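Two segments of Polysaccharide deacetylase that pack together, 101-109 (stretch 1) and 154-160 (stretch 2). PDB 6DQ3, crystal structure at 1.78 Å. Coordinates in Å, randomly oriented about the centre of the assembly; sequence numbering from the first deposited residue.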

# COMPACT_ATOMS: atom_id res chain seq x y z
N ASN A 101 -4.46 0.05 -0.92
CA ASN A 101 -4.80 -1.07 -1.78
C ASN A 101 -6.21 -1.55 -1.43
O ASN A 101 -6.45 -2.04 -0.32
CB ASN A 101 -3.74 -2.15 -1.61
CG ASN A 101 -2.36 -1.62 -1.96
OD1 ASN A 101 -2.18 -1.02 -3.02
ND2 ASN A 101 -1.40 -1.80 -1.06
N VAL A 102 -7.12 -1.42 -2.39
CA VAL A 102 -8.55 -1.40 -2.13
C VAL A 102 -9.18 -2.76 -2.43
O VAL A 102 -8.95 -3.35 -3.50
CB VAL A 102 -9.26 -0.30 -2.94
CG1 VAL A 102 -10.77 -0.34 -2.68
CG2 VAL A 102 -8.67 1.07 -2.63
N ILE A 103 -10.00 -3.23 -1.49
CA ILE A 103 -10.85 -4.40 -1.68
C ILE A 103 -12.15 -3.89 -2.29
O ILE A 103 -13.02 -3.38 -1.59
CB ILE A 103 -11.10 -5.13 -0.36
CG1 ILE A 103 -9.77 -5.48 0.32
CG2 ILE A 103 -11.94 -6.38 -0.58
CD1 ILE A 103 -9.93 -5.98 1.75
N THR A 104 -12.29 -4.02 -3.62
CA THR A 104 -13.35 -3.28 -4.29
C THR A 104 -14.73 -3.80 -3.93
O THR A 104 -15.70 -3.04 -3.95
CB THR A 104 -13.14 -3.31 -5.81
OG1 THR A 104 -13.15 -4.65 -6.28
CG2 THR A 104 -11.82 -2.64 -6.16
N GLY A 105 -14.85 -5.09 -3.60
CA GLY A 105 -16.15 -5.64 -3.27
C GLY A 105 -16.78 -5.01 -2.04
O GLY A 105 -17.99 -4.79 -1.99
N LEU A 106 -15.97 -4.75 -1.01
CA LEU A 106 -16.51 -4.12 0.20
C LEU A 106 -17.00 -2.71 -0.08
O LEU A 106 -18.04 -2.29 0.45
CB LEU A 106 -15.45 -4.11 1.30
CG LEU A 106 -15.12 -5.48 1.90
CD1 LEU A 106 -13.79 -5.47 2.63
CD2 LEU A 106 -16.25 -5.92 2.85
N THR A 107 -16.28 -1.96 -0.92
CA THR A 107 -16.74 -0.63 -1.29
C THR A 107 -18.00 -0.69 -2.14
O THR A 107 -18.91 0.12 -1.98
CB THR A 107 -15.62 0.11 -2.03
OG1 THR A 107 -14.54 0.38 -1.12
CG2 THR A 107 -16.13 1.42 -2.61
N GLU A 108 -18.07 -1.66 -3.06
CA GLU A 108 -19.25 -1.77 -3.91
C GLU A 108 -20.47 -2.22 -3.11
O GLU A 108 -21.60 -1.86 -3.46
CB GLU A 108 -18.97 -2.74 -5.05
CG GLU A 108 -19.99 -2.70 -6.17
CD GLU A 108 -19.54 -3.47 -7.40
OE1 GLU A 108 -18.32 -3.69 -7.55
OE2 GLU A 108 -20.40 -3.85 -8.22
N MET A 109 -20.26 -2.97 -2.04
CA MET A 109 -21.35 -3.43 -1.18
C MET A 109 -21.74 -2.41 -0.12
O MET A 109 -22.68 -2.66 0.65
CB MET A 109 -20.95 -4.75 -0.50
CG MET A 109 -20.97 -5.96 -1.41
SD MET A 109 -22.53 -6.17 -2.31
CE MET A 109 -23.69 -6.33 -0.96
N ASP A 154 -11.54 -7.59 -12.58
CA ASP A 154 -12.79 -6.88 -12.33
C ASP A 154 -12.60 -5.75 -11.33
O ASP A 154 -13.29 -4.73 -11.42
CB ASP A 154 -13.85 -7.85 -11.81
CG ASP A 154 -14.40 -8.76 -12.89
OD1 ASP A 154 -14.01 -8.62 -14.07
OD2 ASP A 154 -15.24 -9.63 -12.55
N SER A 155 -11.69 -5.92 -10.38
CA SER A 155 -11.41 -4.87 -9.40
C SER A 155 -10.65 -3.72 -10.03
O SER A 155 -10.94 -2.55 -9.74
CB SER A 155 -10.63 -5.46 -8.23
OG SER A 155 -9.51 -6.20 -8.69
N LYS A 156 -9.69 -4.01 -10.90
CA LYS A 156 -9.00 -2.96 -11.64
C LYS A 156 -9.98 -2.18 -12.51
O LYS A 156 -9.94 -0.95 -12.56
CB LYS A 156 -7.88 -3.55 -12.49
CG LYS A 156 -7.30 -2.57 -13.52
CD LYS A 156 -5.99 -3.07 -14.11
CE LYS A 156 -5.61 -2.34 -15.39
NZ LYS A 156 -5.51 -0.87 -15.22
N ASP A 157 -10.85 -2.90 -13.22
CA ASP A 157 -11.83 -2.21 -14.06
C ASP A 157 -12.74 -1.32 -13.23
O ASP A 157 -13.15 -0.25 -13.69
CB ASP A 157 -12.66 -3.23 -14.85
CG ASP A 157 -11.84 -3.97 -15.89
OD1 ASP A 157 -10.77 -3.46 -16.28
OD2 ASP A 157 -12.27 -5.06 -16.31
N TYR A 158 -13.05 -1.74 -12.00
CA TYR A 158 -13.89 -0.94 -11.12
C TYR A 158 -13.18 0.35 -10.70
O TYR A 158 -13.73 1.44 -10.84
CB TYR A 158 -14.27 -1.78 -9.90
CG TYR A 158 -15.13 -1.08 -8.86
CD1 TYR A 158 -16.52 -1.08 -8.97
CD2 TYR A 158 -14.56 -0.46 -7.77
CE1 TYR A 158 -17.31 -0.45 -8.01
CE2 TYR A 158 -15.34 0.17 -6.81
CZ TYR A 158 -16.71 0.18 -6.93
OH TYR A 158 -17.47 0.81 -5.97
N LEU A 159 -11.95 0.24 -10.20
CA LEU A 159 -11.20 1.43 -9.81
C LEU A 159 -10.95 2.34 -11.01
O LEU A 159 -11.10 3.56 -10.92
CB LEU A 159 -9.88 1.03 -9.16
CG LEU A 159 -10.00 0.23 -7.86
CD1 LEU A 159 -8.69 -0.45 -7.53
CD2 LEU A 159 -10.44 1.14 -6.72
N ASP A 160 -10.57 1.75 -12.15
CA ASP A 160 -10.29 2.55 -13.34
C ASP A 160 -11.50 3.35 -13.77
O ASP A 160 -11.38 4.53 -14.13
CB ASP A 160 -9.85 1.65 -14.50
CG ASP A 160 -8.50 1.02 -14.27
OD1 ASP A 160 -7.88 1.30 -13.22
OD2 ASP A 160 -8.04 0.25 -15.15

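Two residues carry most of this contact, Tyr 158 on the longer helix and Thr 104 at the start of the short one, and they touch each other. No hydrogen bond or salt bridge crosses between the stretches, so the 323 Å² they bury together rests on shape and van der Waals packing. The helix axes come no closer than 10.7 Å and cross at 52°; at that spacing the side chains must fill the gap.

Thr 104 is where the backbones draw nearest, its CA lying 5.7 Å from the CA of Ser 155. Its CA-to-CB bond points toward the other helix, and chi1 is 60° (p). Thr 104 OG1 sits 3.3 Å from CB of Ser 155, a contact between oxygen and carbon. The methyl packs on the same atom, Thr 104 CG2 lying 3.7 Å from Ser 155 CB, and it also reaches Leu 159, with Thr 104 CG2 3.8 Å from Leu 159 CG. CB of Thr 104 stands 3.7 Å from CD2 of Tyr 158. A small, branched residue thus meets three partners spaced along one side of a helix, Ser 155, Tyr 158 and Leu 159, the familiar i, i+3, i+4 pattern. The OG of Ser 155 is hydrogen-bonded elsewhere in the structure.

Tyr 158 covers the most surface. Its chi1 of 179° (t) carries the ring to the short helix, where it meets Thr 104, Thr 107 and Glu 108, again one side of a helix. Thr 107 lies at the ring's edge, with its CG2 3.7 Å from the phenol OH of Tyr 158. This is a methyl packing against a hydroxyl, since chi1 of −68° (m) places CG2 at the ring while OG1 is hydrogen-bonded elsewhere. Glu 108, an exposed residue, approaches obliquely, its OE1 3.4 Å from CE1 of Tyr 158. The long side chain is extended through chi1 and chi2, and its carboxylate meets ring carbon without a hydrogen bond to the tyrosine.

Leu 159, itself buried, meets Thr 104 and Val 102, the latter in the strand that precedes the short helix: Leu 159 CD2 lies 4.2 Å from CB of Val 102, a looser apolar contact. Val 102 and Thr 104 point toward the long helix while Ile 103 between them points away, so the alternation of the chain supplies two neighbouring contacts and leaves the middle residue free of this one.

The rule to read here is reciprocal: one threonine spans a helical side, one tyrosine spans the other, and smaller contacts complete the fit.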